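Local coordinates for putative type VI secretion protein (Escherichia coli, PDB 6SKI) that probably hydrolyses phospholipids of target cells as a toxin effector of the type VI secretion system, carried by the VgrG spike, at residues Arg353-Val358 / Val401-Phe406; Ile186-Phe191 / Ser235-Phe240; Gly47-Asn52 / Ser94-Tyr99. One frame throughout, in Å; residues are numbered along the deposited sequence.

Interaction 1: residues Arg353-Val358 / Val401-Phe406; sequences RKAEQV and VGAAVF
A355 and V405 carry this helix-on-sheet contact, in which helix 350-362 lies along strand 398-409, the central strand of a three-stranded antiparallel sheet. The axes of the two segments run almost parallel, 7° apart, and approach to 7.1 Å, close for a helix on a sheet. Small side chains, A355 facing A403, fit this; the closest CA pair, A355 and A404, is 5.3 Å apart. The methyl of A355 points down onto the strand and meets A403 tip to tip, with 3.8 Å between the two CB atoms. V405 completes the contact: its CG1 is anti to the backbone N (chi1 -175°), which sets CG2 beside that N and turns it to the helix. There CG2 sits between successive turns, 4.2 Å from A355 CB and 3.9 Å from V358 CB; the valine side chains cross obliquely. The CB of A404 points the opposite way, where its side chain touches F81 of helix 72-85, so helices lie on both faces of the sheet. In chain order, helix 350-362 links the outer strands 328-341 and 376-386, with the antiparallel strand 398-409 inserted between them, a split beta-alpha-beta arrangement. Several polar groups have other partners: A403 and V405 bond through their backbones to E336 and L332 of strand 328-341, V358 N bonds to K354 O within the helix, and R353 forms a salt bridge with D348. Side chains meet carbon on carbon, though V405 CG2 and A355 CB also touch carbonyls; with no directional bond between the segments, shape fit and water exclusion probably hold the helix here.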
ATOM      1  N   ARG A 353     -39.518  -9.044   5.870  1.00 65.61           N
ATOM      2  CA  ARG A 353     -39.924  -8.201   4.755  1.00 65.61           C
ATOM      3  C   ARG A 353     -38.812  -7.234   4.378  1.00 65.61           C
ATOM      4  O   ARG A 353     -38.555  -7.003   3.190  1.00 65.61           O
ATOM      5  CB  ARG A 353     -41.201  -7.449   5.121  1.00 65.61           C
ATOM      6  CG  ARG A 353     -42.436  -8.327   5.123  1.00 65.61           C
ATOM      7  CD  ARG A 353     -43.694  -7.514   5.351  1.00 65.61           C
ATOM      8  NE  ARG A 353     -44.685  -8.280   6.100  1.00 65.61           N
ATOM      9  CZ  ARG A 353     -44.905  -8.141   7.402  1.00 65.61           C
ATOM     10  NH1 ARG A 353     -44.202  -7.263   8.103  1.00 65.61           N
ATOM     11  NH2 ARG A 353     -45.825  -8.880   8.006  1.00 65.61           N
ATOM     12  N   LYS A 354     -38.115  -6.692   5.377  1.00 62.91           N
ATOM     13  CA  LYS A 354     -36.991  -5.806   5.103  1.00 62.91           C
ATOM     14  C   LYS A 354     -35.864  -6.555   4.407  1.00 62.91           C
ATOM     15  O   LYS A 354     -35.278  -6.055   3.440  1.00 62.91           O
ATOM     16  CB  LYS A 354     -36.500  -5.177   6.405  1.00 62.91           C
ATOM     17  CG  LYS A 354     -35.291  -4.279   6.244  1.00 62.91           C
ATOM     18  CD  LYS A 354     -35.591  -3.120   5.316  1.00 62.91           C
ATOM     19  CE  LYS A 354     -34.546  -2.028   5.452  1.00 62.91           C
ATOM     20  NZ  LYS A 354     -34.206  -1.771   6.877  1.00 62.91           N
ATOM     21  N   ALA A 355     -35.549  -7.760   4.882  1.00 62.03           N
ATOM     22  CA  ALA A 355     -34.479  -8.536   4.269  1.00 62.03           C
ATOM     23  C   ALA A 355     -34.825  -8.924   2.839  1.00 62.03           C
ATOM     24  O   ALA A 355     -33.956  -8.914   1.962  1.00 62.03           O
ATOM     25  CB  ALA A 355     -34.183  -9.778   5.108  1.00 62.03           C
ATOM     26  N   GLU A 356     -36.087  -9.262   2.576  1.00 62.72           N
ATOM     27  CA  GLU A 356     -36.474  -9.611   1.215  1.00 62.72           C
ATOM     28  C   GLU A 356     -36.450  -8.390   0.306  1.00 62.72           C
ATOM     29  O   GLU A 356     -36.079  -8.492  -0.871  1.00 62.72           O
ATOM     30  CB  GLU A 356     -37.853 -10.265   1.211  1.00 62.72           C
ATOM     31  CG  GLU A 356     -37.815 -11.750   1.500  1.00 62.72           C
ATOM     32  CD  GLU A 356     -37.825 -12.587   0.239  1.00 62.72           C
ATOM     33  OE1 GLU A 356     -38.556 -12.226  -0.708  1.00 62.72           O
ATOM     34  OE2 GLU A 356     -37.102 -13.604   0.191  1.00 62.72           O
ATOM     35  N   GLN A 357     -36.825  -7.223   0.833  1.00 63.55           N
ATOM     36  CA  GLN A 357     -36.680  -5.995   0.059  1.00 63.55           C
ATOM     37  C   GLN A 357     -35.222  -5.744  -0.293  1.00 63.55           C
ATOM     38  O   GLN A 357     -34.902  -5.393  -1.435  1.00 63.55           O
ATOM     39  CB  GLN A 357     -37.252  -4.812   0.837  1.00 63.55           C
ATOM     40  CG  GLN A 357     -38.678  -4.465   0.473  1.00 63.55           C
ATOM     41  CD  GLN A 357     -39.002  -3.012   0.742  1.00 63.55           C
ATOM     42  OE1 GLN A 357     -38.349  -2.362   1.557  1.00 63.55           O
ATOM     43  NE2 GLN A 357     -40.013  -2.494   0.056  1.00 63.55           N
ATOM     44  N   VAL A 358     -34.321  -5.930   0.673  1.00 60.36           N
ATOM     45  CA  VAL A 358     -32.899  -5.727   0.407  1.00 60.36           C
ATOM     46  C   VAL A 358     -32.391  -6.741  -0.610  1.00 60.36           C
ATOM     47  O   VAL A 358     -31.573  -6.413  -1.476  1.00 60.36           O
ATOM     48  CB  VAL A 358     -32.089  -5.781   1.714  1.00 60.36           C
ATOM     49  CG1 VAL A 358     -30.613  -5.610   1.422  1.00 60.36           C
ATOM     50  CG2 VAL A 358     -32.555  -4.698   2.661  1.00 60.36           C
ATOM     51  N   VAL A 401     -36.996 -13.052  16.274  1.00 63.01           N
ATOM     52  CA  VAL A 401     -36.807 -13.396  14.874  1.00 63.01           C
ATOM     53  C   VAL A 401     -35.910 -12.333  14.259  1.00 63.01           C
ATOM     54  O   VAL A 401     -36.224 -11.138  14.306  1.00 63.01           O
ATOM     55  CB  VAL A 401     -38.143 -13.486  14.124  1.00 63.01           C
ATOM     56  CG1 VAL A 401     -37.915 -13.409  12.628  1.00 63.01           C
ATOM     57  CG2 VAL A 401     -38.863 -14.764  14.487  1.00 63.01           C
ATOM     58  N   GLY A 402     -34.791 -12.767  13.711  1.00 59.18           N
ATOM     59  CA  GLY A 402     -33.894 -11.895  12.974  1.00 59.18           C
ATOM     60  C   GLY A 402     -33.804 -12.351  11.534  1.00 59.18           C
ATOM     61  O   GLY A 402     -33.889 -13.542  11.247  1.00 59.18           O
ATOM     62  N   ALA A 403     -33.655 -11.396  10.634  1.00 57.58           N
ATOM     63  CA  ALA A 403     -33.518 -11.689   9.219  1.00 57.58           C
ATOM     64  C   ALA A 403     -32.364 -10.888   8.647  1.00 57.58           C
ATOM     65  O   ALA A 403     -32.106  -9.754   9.074  1.00 57.58           O
ATOM     66  CB  ALA A 403     -34.804 -11.379   8.454  1.00 57.58           C
ATOM     67  N   ALA A 404     -31.650 -11.498   7.706  1.00 54.65           N
ATOM     68  CA  ALA A 404     -30.595 -10.808   6.978  1.00 54.65           C
ATOM     69  C   ALA A 404     -30.514 -11.367   5.567  1.00 54.65           C
ATOM     70  O   ALA A 404     -31.138 -12.375   5.242  1.00 54.65           O
ATOM     71  CB  ALA A 404     -29.247 -10.935   7.687  1.00 54.65           C
ATOM     72  N   VAL A 405     -29.757 -10.686   4.715  1.00 52.90           N
ATOM     73  CA  VAL A 405     -29.466 -11.178   3.373  1.00 52.90           C
ATOM     74  C   VAL A 405     -28.074 -11.792   3.375  1.00 52.90           C
ATOM     75  O   VAL A 405     -27.093 -11.127   3.718  1.00 52.90           O
ATOM     76  CB  VAL A 405     -29.575 -10.060   2.330  1.00 52.90           C
ATOM     77  CG1 VAL A 405     -29.394 -10.625   0.940  1.00 52.90           C
ATOM     78  CG2 VAL A 405     -30.907  -9.376   2.448  1.00 52.90           C
ATOM     79  N   PHE A 406     -27.987 -13.060   2.994  1.00 52.00           N
ATOM     80  CA  PHE A 406     -26.743 -13.812   2.999  1.00 52.00           C
ATOM     81  C   PHE A 406     -26.315 -14.143   1.577  1.00 52.00           C
ATOM     82  O   PHE A 406     -27.134 -14.538   0.743  1.00 52.00           O
ATOM     83  CB  PHE A 406     -26.896 -15.103   3.800  1.00 52.00           C
ATOM     84  CG  PHE A 406     -25.645 -15.532   4.500  1.00 52.00           C
ATOM     85  CD1 PHE A 406     -25.101 -14.757   5.506  1.00 52.00           C
ATOM     86  CD2 PHE A 406     -25.016 -16.709   4.157  1.00 52.00           C
ATOM     87  CE1 PHE A 406     -23.955 -15.150   6.155  1.00 52.00           C
ATOM     88  CE2 PHE A 406     -23.866 -17.103   4.798  1.00 52.00           C
ATOM     89  CZ  PHE A 406     -23.338 -16.323   5.800  1.00 52.00           C
TER

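Interaction 2: residues Ile186-Phe191 / Ser235-Phe240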
ATOM      1  N   ILE A 186      27.103   8.706 -10.463  1.00 53.09           N
ATOM      2  CA  ILE A 186      25.655   8.647 -10.618  1.00 53.09           C
ATOM      3  C   ILE A 186      25.195  10.012 -11.111  1.00 53.09           C
ATOM      4  O   ILE A 186      25.183  10.988 -10.359  1.00 53.09           O
ATOM      5  CB  ILE A 186      24.962   8.254  -9.310  1.00 53.09           C
ATOM      6  CG1 ILE A 186      25.428   6.864  -8.882  1.00 53.09           C
ATOM      7  CG2 ILE A 186      23.458   8.276  -9.480  1.00 53.09           C
ATOM      8  CD1 ILE A 186      24.968   6.457  -7.515  1.00 53.09           C
ATOM      9  N   ALA A 187      24.815  10.081 -12.381  1.00 52.43           N
ATOM     10  CA  ALA A 187      24.469  11.342 -13.014  1.00 52.43           C
ATOM     11  C   ALA A 187      23.034  11.754 -12.757  1.00 52.43           C
ATOM     12  O   ALA A 187      22.674  12.904 -13.031  1.00 52.43           O
ATOM     13  CB  ALA A 187      24.702  11.253 -14.523  1.00 52.43           C
ATOM     14  N   LYS A 188      22.211  10.845 -12.248  1.00 48.71           N
ATOM     15  CA  LYS A 188      20.815  11.137 -11.976  1.00 48.71           C
ATOM     16  C   LYS A 188      20.286  10.091 -11.011  1.00 48.71           C
ATOM     17  O   LYS A 188      20.642   8.916 -11.109  1.00 48.71           O
ATOM     18  CB  LYS A 188      19.988  11.139 -13.263  1.00 48.71           C
ATOM     19  CG  LYS A 188      18.688  11.901 -13.168  1.00 48.71           C
ATOM     20  CD  LYS A 188      17.965  11.885 -14.497  1.00 48.71           C
ATOM     21  CE  LYS A 188      16.523  12.321 -14.343  1.00 48.71           C
ATOM     22  NZ  LYS A 188      15.944  12.755 -15.642  1.00 48.71           N
ATOM     23  N   ILE A 189      19.449  10.525 -10.081  1.00 46.00           N
ATOM     24  CA  ILE A 189      18.736   9.633  -9.178  1.00 46.00           C
ATOM     25  C   ILE A 189      17.266   9.715  -9.549  1.00 46.00           C
ATOM     26  O   ILE A 189      16.627  10.760  -9.374  1.00 46.00           O
ATOM     27  CB  ILE A 189      18.960   9.996  -7.706  1.00 46.00           C
ATOM     28  CG1 ILE A 189      20.411   9.732  -7.303  1.00 46.00           C
ATOM     29  CG2 ILE A 189      17.997   9.227  -6.820  1.00 46.00           C
ATOM     30  CD1 ILE A 189      20.690   8.306  -6.915  1.00 46.00           C
ATOM     31  N   GLN A 190      16.732   8.627 -10.083  1.00 45.03           N
ATOM     32  CA  GLN A 190      15.326   8.530 -10.428  1.00 45.03           C
ATOM     33  C   GLN A 190      14.606   7.640  -9.424  1.00 45.03           C
ATOM     34  O   GLN A 190      15.224   6.866  -8.691  1.00 45.03           O
ATOM     35  CB  GLN A 190      15.153   7.974 -11.840  1.00 45.03           C
ATOM     36  CG  GLN A 190      15.094   9.017 -12.925  1.00 45.03           C
ATOM     37  CD  GLN A 190      15.151   8.404 -14.300  1.00 45.03           C
ATOM     38  OE1 GLN A 190      15.520   7.241 -14.455  1.00 45.03           O
ATOM     39  NE2 GLN A 190      14.789   9.179 -15.311  1.00 45.03           N
ATOM     40  N   PHE A 191      13.282   7.761  -9.394  1.00 43.77           N
ATOM     41  CA  PHE A 191      12.445   6.953  -8.520  1.00 43.77           C
ATOM     42  C   PHE A 191      11.298   6.359  -9.317  1.00 43.77           C
ATOM     43  O   PHE A 191      10.655   7.062 -10.101  1.00 43.77           O
ATOM     44  CB  PHE A 191      11.888   7.779  -7.357  1.00 43.77           C
ATOM     45  CG  PHE A 191      12.919   8.183  -6.347  1.00 43.77           C
ATOM     46  CD1 PHE A 191      13.488   7.245  -5.510  1.00 43.77           C
ATOM     47  CD2 PHE A 191      13.302   9.503  -6.222  1.00 43.77           C
ATOM     48  CE1 PHE A 191      14.427   7.614  -4.579  1.00 43.77           C
ATOM     49  CE2 PHE A 191      14.242   9.874  -5.291  1.00 43.77           C
ATOM     50  CZ  PHE A 191      14.804   8.927  -4.469  1.00 43.77           C
ATOM     51  N   SER A 235      17.474  15.747  -4.432  1.00 49.51           N
ATOM     52  CA  SER A 235      16.484  14.845  -3.866  1.00 49.51           C
ATOM     53  C   SER A 235      15.921  13.879  -4.894  1.00 49.51           C
ATOM     54  O   SER A 235      15.056  13.068  -4.554  1.00 49.51           O
ATOM     55  CB  SER A 235      15.341  15.640  -3.227  1.00 49.51           C
ATOM     56  OG  SER A 235      15.748  16.224  -2.005  1.00 49.51           O
ATOM     57  N   GLY A 236      16.373  13.951  -6.135  1.00 47.74           N
ATOM     58  CA  GLY A 236      15.982  12.994  -7.145  1.00 47.74           C
ATOM     59  C   GLY A 236      14.815  13.467  -7.981  1.00 47.74           C
ATOM     60  O   GLY A 236      14.331  14.596  -7.876  1.00 47.74           O
ATOM     61  N   GLU A 237      14.363  12.560  -8.841  1.00 48.32           N
ATOM     62  CA  GLU A 237      13.215  12.780  -9.704  1.00 48.32           C
ATOM     63  C   GLU A 237      12.417  11.488  -9.762  1.00 48.32           C
ATOM     64  O   GLU A 237      12.970  10.401  -9.598  1.00 48.32           O
ATOM     65  CB  GLU A 237      13.667  13.227 -11.101  1.00 48.32           C
ATOM     66  CG  GLU A 237      12.572  13.344 -12.135  1.00 48.32           C
ATOM     67  CD  GLU A 237      13.021  14.098 -13.365  1.00 48.32           C
ATOM     68  OE1 GLU A 237      14.187  14.540 -13.397  1.00 48.32           O
ATOM     69  OE2 GLU A 237      12.208  14.250 -14.301  1.00 48.32           O
ATOM     70  N   VAL A 238      11.110  11.603  -9.975  1.00 44.83           N
ATOM     71  CA  VAL A 238      10.235  10.442 -10.076  1.00 44.83           C
ATOM     72  C   VAL A 238       9.963  10.175 -11.548  1.00 44.83           C
ATOM     73  O   VAL A 238       9.495  11.061 -12.271  1.00 44.83           O
ATOM     74  CB  VAL A 238       8.925  10.645  -9.300  1.00 44.83           C
ATOM     75  CG1 VAL A 238       8.027   9.438  -9.472  1.00 44.83           C
ATOM     76  CG2 VAL A 238       9.210  10.871  -7.836  1.00 44.83           C
ATOM     77  N   ARG A 239      10.268   8.957 -11.996  1.00 42.61           N
ATOM     78  CA  ARG A 239      10.021   8.578 -13.382  1.00 42.61           C
ATOM     79  C   ARG A 239       8.606   8.046 -13.571  1.00 42.61           C
ATOM     80  O   ARG A 239       7.847   8.554 -14.400  1.00 42.61           O
ATOM     81  CB  ARG A 239      11.048   7.540 -13.836  1.00 42.61           C
ATOM     82  CG  ARG A 239      11.025   7.280 -15.328  1.00 42.61           C
ATOM     83  CD  ARG A 239      12.055   6.251 -15.738  1.00 42.61           C
ATOM     84  NE  ARG A 239      12.077   5.101 -14.844  1.00 42.61           N
ATOM     85  CZ  ARG A 239      12.888   4.062 -14.998  1.00 42.61           C
ATOM     86  NH1 ARG A 239      13.737   4.031 -16.012  1.00 42.61           N
ATOM     87  NH2 ARG A 239      12.847   3.053 -14.143  1.00 42.61           N
ATOM     88  N   PHE A 240       8.237   7.017 -12.813  1.00 41.56           N
ATOM     89  CA  PHE A 240       6.925   6.397 -12.923  1.00 41.56           C
ATOM     90  C   PHE A 240       6.283   6.294 -11.551  1.00 41.56           C
ATOM     91  O   PHE A 240       6.922   5.851 -10.593  1.00 41.56           O
ATOM     92  CB  PHE A 240       7.012   5.009 -13.559  1.00 41.56           C
ATOM     93  CG  PHE A 240       5.682   4.329 -13.702  1.00 41.56           C
ATOM     94  CD1 PHE A 240       4.751   4.787 -14.611  1.00 41.56           C
ATOM     95  CD2 PHE A 240       5.360   3.238 -12.920  1.00 41.56           C
ATOM     96  CE1 PHE A 240       3.534   4.168 -14.742  1.00 41.56           C
ATOM     97  CE2 PHE A 240       4.141   2.618 -13.049  1.00 41.56           C
ATOM     98  CZ  PHE A 240       3.228   3.085 -13.959  1.00 41.56           C
TER
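Two parallel strands of the alpha/beta-hydrolase sheet meet here, and three backbone N-H groups mark their register. E237 N gives its hydrogen to I189 O at 2.9 Å, approaching nearly along the C=O axis. E237 O in turn accepts from F191 N at 2.7 Å, but the bond is bent to 121° at the hydrogen and counts as weak. F191 O is then reached in its carbonyl plane by R239 N, also at 2.7 Å, with a straighter N-H...O angle of 155°. Two CA-H...O contacts support the ladder, from Q190 CA to E237 O and from V238 CA to F191 O. The short segments cross at -49°, and two pairs are bridged, Q190 with E237 and F191 with V238.

The polar side chains find partners both across the contact and outside it. K188, fully extended, brings NZ obliquely to E237 OE1 in a long, weak salt bridge of 3.4 Å, while E237 OE2 is held by K277. R239 bends at chi3, passes the amide of Q190 and forms its salt bridge with D192; S235 OG is bonded to D214 O. The F191 ring folds beside its own backbone N, and its CE2 edge meets S235 O in the ring plane at 3.4 Å, a polarity-matched approach for a ring hydrogen.

Strand 184-195 leads toward S197 and strand 237-243 toward D245, which with H310 have charge-relay geometry and are probably the catalytic triad. Between them in the chain, helices 198-211 and 215-225 make a beta-alpha-beta crossover. F206 of the first meets F191 edge-to-face, I221 of the second touches I189, strand 22-43 hydrogen-bonds through its backbone to the other edge of strand 184-195, at Q190, and helix 416-431 packs on F240.

Interaction 3: residues Gly47-Asn52 / Ser94-Tyr99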
ATOM      1  N   GLY A  47      -0.098  -7.406   3.177  1.00 54.71           N
ATOM      2  CA  GLY A  47       0.386  -8.422   2.267  1.00 54.71           C
ATOM      3  C   GLY A  47       0.141  -9.806   2.814  1.00 54.71           C
ATOM      4  O   GLY A  47      -0.983 -10.132   3.203  1.00 54.71           O
ATOM      5  N   ASN A  48       1.186 -10.630   2.868  1.00 55.59           N
ATOM      6  CA  ASN A  48       1.087 -11.951   3.480  1.00 55.59           C
ATOM      7  C   ASN A  48       1.193 -11.815   5.001  1.00 55.59           C
ATOM      8  O   ASN A  48       1.979 -12.480   5.675  1.00 55.59           O
ATOM      9  CB  ASN A  48       2.160 -12.872   2.917  1.00 55.59           C
ATOM     10  CG  ASN A  48       1.628 -14.246   2.588  1.00 55.59           C
ATOM     11  OD1 ASN A  48       0.686 -14.725   3.215  1.00 55.59           O
ATOM     12  ND2 ASN A  48       2.224 -14.888   1.594  1.00 55.59           N
ATOM     13  N   ASN A  49       0.361 -10.923   5.534  1.00 57.30           N
ATOM     14  CA  ASN A  49       0.400 -10.549   6.938  1.00 57.30           C
ATOM     15  C   ASN A  49      -1.021 -10.319   7.422  1.00 57.30           C
ATOM     16  O   ASN A  49      -1.938 -10.093   6.629  1.00 57.30           O
ATOM     17  CB  ASN A  49       1.231  -9.280   7.168  1.00 57.30           C
ATOM     18  CG  ASN A  49       2.641  -9.398   6.642  1.00 57.30           C
ATOM     19  OD1 ASN A  49       3.158  -8.477   6.014  1.00 57.30           O
ATOM     20  ND2 ASN A  49       3.279 -10.530   6.905  1.00 57.30           N
ATOM     21  N   ARG A  50      -1.193 -10.379   8.735  1.00 59.52           N
ATOM     22  CA  ARG A  50      -2.447  -9.988   9.352  1.00 59.52           C
ATOM     23  C   ARG A  50      -2.428  -8.500   9.674  1.00 59.52           C
ATOM     24  O   ARG A  50      -1.372  -7.889   9.847  1.00 59.52           O
ATOM     25  CB  ARG A  50      -2.703 -10.793  10.625  1.00 59.52           C
ATOM     26  CG  ARG A  50      -2.651 -12.293  10.429  1.00 59.52           C
ATOM     27  CD  ARG A  50      -2.908 -13.025  11.730  1.00 59.52           C
ATOM     28  NE  ARG A  50      -3.730 -14.212  11.530  1.00 59.52           N
ATOM     29  CZ  ARG A  50      -3.280 -15.366  11.045  1.00 59.52           C
ATOM     30  NH1 ARG A  50      -2.004 -15.496  10.708  1.00 59.52           N
ATOM     31  NH2 ARG A  50      -4.107 -16.390  10.897  1.00 59.52           N
ATOM     32  N   GLU A  51      -3.618  -7.918   9.750  1.00 58.94           N
ATOM     33  CA  GLU A  51      -3.748  -6.520  10.128  1.00 58.94           C
ATOM     34  C   GLU A  51      -3.590  -6.380  11.635  1.00 58.94           C
ATOM     35  O   GLU A  51      -4.137  -7.174  12.406  1.00 58.94           O
ATOM     36  CB  GLU A  51      -5.106  -5.980   9.685  1.00 58.94           C
ATOM     37  CG  GLU A  51      -5.137  -4.488   9.456  1.00 58.94           C
ATOM     38  CD  GLU A  51      -6.491  -4.005   8.984  1.00 58.94           C
ATOM     39  OE1 GLU A  51      -7.447  -4.807   8.997  1.00 58.94           O
ATOM     40  OE2 GLU A  51      -6.601  -2.824   8.597  1.00 58.94           O
ATOM     41  N   ASN A  52      -2.840  -5.369  12.060  1.00 56.96           N
ATOM     42  CA  ASN A  52      -2.611  -5.202  13.485  1.00 56.96           C
ATOM     43  C   ASN A  52      -3.866  -4.669  14.170  1.00 56.96           C
ATOM     44  O   ASN A  52      -4.818  -4.222  13.527  1.00 56.96           O
ATOM     45  CB  ASN A  52      -1.417  -4.281  13.748  1.00 56.96           C
ATOM     46  CG  ASN A  52      -1.520  -2.954  13.027  1.00 56.96           C
ATOM     47  OD1 ASN A  52      -2.610  -2.476  12.722  1.00 56.96           O
ATOM     48  ND2 ASN A  52      -0.376  -2.345  12.758  1.00 56.96           N
ATOM     49  N   SER A  94      -7.077 -13.933  13.151  1.00 59.61           N
ATOM     50  CA  SER A  94      -7.789 -13.078  12.212  1.00 59.61           C
ATOM     51  C   SER A  94      -7.444 -13.436  10.774  1.00 59.61           C
ATOM     52  O   SER A  94      -6.777 -14.436  10.516  1.00 59.61           O
ATOM     53  CB  SER A  94      -7.472 -11.605  12.476  1.00 59.61           C
ATOM     54  OG  SER A  94      -8.458 -11.011  13.301  1.00 59.61           O
ATOM     55  N   TYR A  95      -7.906 -12.609   9.843  1.00 57.14           N
ATOM     56  CA  TYR A  95      -7.660 -12.851   8.430  1.00 57.14           C
ATOM     57  C   TYR A  95      -6.218 -12.516   8.076  1.00 57.14           C
ATOM     58  O   TYR A  95      -5.713 -11.446   8.428  1.00 57.14           O
ATOM     59  CB  TYR A  95      -8.620 -12.019   7.582  1.00 57.14           C
ATOM     60  CG  TYR A  95      -8.307 -12.014   6.103  1.00 57.14           C
ATOM     61  CD1 TYR A  95      -7.707 -10.915   5.506  1.00 57.14           C
ATOM     62  CD2 TYR A  95      -8.620 -13.101   5.305  1.00 57.14           C
ATOM     63  CE1 TYR A  95      -7.422 -10.905   4.157  1.00 57.14           C
ATOM     64  CE2 TYR A  95      -8.339 -13.099   3.955  1.00 57.14           C
ATOM     65  CZ  TYR A  95      -7.740 -11.999   3.386  1.00 57.14           C
ATOM     66  OH  TYR A  95      -7.458 -11.994   2.041  1.00 57.14           O
ATOM     67  N   ARG A  96      -5.554 -13.435   7.384  1.00 57.78           N
ATOM     68  CA  ARG A  96      -4.243 -13.191   6.804  1.00 57.78           C
ATOM     69  C   ARG A  96      -4.368 -13.113   5.292  1.00 57.78           C
ATOM     70  O   ARG A  96      -4.987 -13.979   4.665  1.00 57.78           O
ATOM     71  CB  ARG A  96      -3.247 -14.287   7.180  1.00 57.78           C
ATOM     72  CG  ARG A  96      -1.808 -13.908   6.892  1.00 57.78           C
ATOM     73  CD  ARG A  96      -0.916 -15.129   6.758  1.00 57.78           C
ATOM     74  NE  ARG A  96       0.495 -14.814   6.965  1.00 57.78           N
ATOM     75  CZ  ARG A  96       1.021 -14.395   8.113  1.00 57.78           C
ATOM     76  NH1 ARG A  96       0.263 -14.250   9.191  1.00 57.78           N
ATOM     77  NH2 ARG A  96       2.318 -14.134   8.186  1.00 57.78           N
ATOM     78  N   GLY A  97      -3.770 -12.077   4.706  1.00 54.42           N
ATOM     79  CA  GLY A  97      -3.823 -11.883   3.276  1.00 54.42           C
ATOM     80  C   GLY A  97      -2.731 -12.639   2.550  1.00 54.42           C
ATOM     81  O   GLY A  97      -1.910 -13.339   3.138  1.00 54.42           O
ATOM     82  N   TYR A  98      -2.735 -12.489   1.235  1.00 51.20           N
ATOM     83  CA  TYR A  98      -1.752 -13.102   0.361  1.00 51.20           C
ATOM     84  C   TYR A  98      -0.822 -12.019  -0.170  1.00 51.20           C
ATOM     85  O   TYR A  98      -0.961 -10.838   0.150  1.00 51.20           O
ATOM     86  CB  TYR A  98      -2.450 -13.856  -0.772  1.00 51.20           C
ATOM     87  CG  TYR A  98      -1.580 -14.832  -1.524  1.00 51.20           C
ATOM     88  CD1 TYR A  98      -0.847 -15.797  -0.858  1.00 51.20           C
ATOM     89  CD2 TYR A  98      -1.509 -14.798  -2.908  1.00 51.20           C
ATOM     90  CE1 TYR A  98      -0.058 -16.692  -1.547  1.00 51.20           C
ATOM     91  CE2 TYR A  98      -0.727 -15.689  -3.603  1.00 51.20           C
ATOM     92  CZ  TYR A  98      -0.004 -16.634  -2.919  1.00 51.20           C
ATOM     93  OH  TYR A  98       0.780 -17.524  -3.613  1.00 51.20           O
ATOM     94  N   TYR A  99       0.140 -12.436  -0.983  1.00 49.13           N
ATOM     95  CA  TYR A  99       1.053 -11.488  -1.602  1.00 49.13           C
ATOM     96  C   TYR A  99       0.280 -10.507  -2.470  1.00 49.13           C
ATOM     97  O   TYR A  99      -0.585 -10.898  -3.257  1.00 49.13           O
ATOM     98  CB  TYR A  99       2.085 -12.238  -2.438  1.00 49.13           C
ATOM     99  CG  TYR A  99       3.076 -13.012  -1.612  1.00 49.13           C
ATOM    100  CD1 TYR A  99       3.743 -12.414  -0.556  1.00 49.13           C
ATOM    101  CD2 TYR A  99       3.340 -14.345  -1.881  1.00 49.13           C
ATOM    102  CE1 TYR A  99       4.648 -13.117   0.204  1.00 49.13           C
ATOM    103  CE2 TYR A  99       4.243 -15.059  -1.125  1.00 49.13           C
ATOM    104  CZ  TYR A  99       4.895 -14.439  -0.084  1.00 49.13           C
ATOM    105  OH  TYR A  99       5.799 -15.145   0.675  1.00 49.13           O
TER
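An inverse gamma turn centred on N48 opens the first of two irregular, extended loops that run past each other in opposite directions at the protein surface. The turn is closed by a weak bond from N49 N to G47 O, and the CA pairing proceeds from N48 with Y98 to R50 with R96. At one end, the N48 amide stands over the centre of one face of the Y99 ring, with amide and ring planes 88° apart. N48 CB also touches that ring, 3.7 Å from Y99 CE1. The Y99 ring swings to the side of its backbone N, which brings it back to N48, and it stacks as well on H103 of helix 101-108.

Two arginines cross at about a right angle in the middle. R96, with CG anti to the backbone N and the chain extended to NE, lays one face of its guanidinium over the backbone, with N49 CA 4.1 Å above the plane. R50 bends at chi3, so that R96 CB lies over a face of its guanidinium near the rim. Their planes are 55° apart, and the NH1 atoms of R50 and R96 are two like charges modelled 3.0 Å apart, a spacing on which little should rest at this resolution. R50 is gripped only weakly, NE and NH2 both turning to S94 O at 3.2 and 3.3 Å.

Beyond the loops, Y95 OH bonds to E326, E51 forms a salt bridge with K59, and N52 caps helix 53-58. Between the backbones, G97 N points almost straight at N49 O, 173° at the hydrogen, though at 3.3 Å the bond is weak.

How the interactions relate
Along the chain the order is interaction 3, interaction 2, interaction 1, each closing before the next opens, and none touches another. Interaction 3 lies nearest the chain's centre; its own centre is about 32 Å from that of interaction 2 and about 31 Å from that of interaction 1. The outer two lie on opposite sides, about 56 Å between centres. Continuity comes from shared elements: strand 22-43 pairs with strand 184-195 of interaction 2 and then runs into loop 47-52, while helix 72-85, before loop 94-99, packs on the sheet of interaction 1. The loops thus lie between the two sheets, linked to them by strand 22-43 and helix 72-85, without touching either contact.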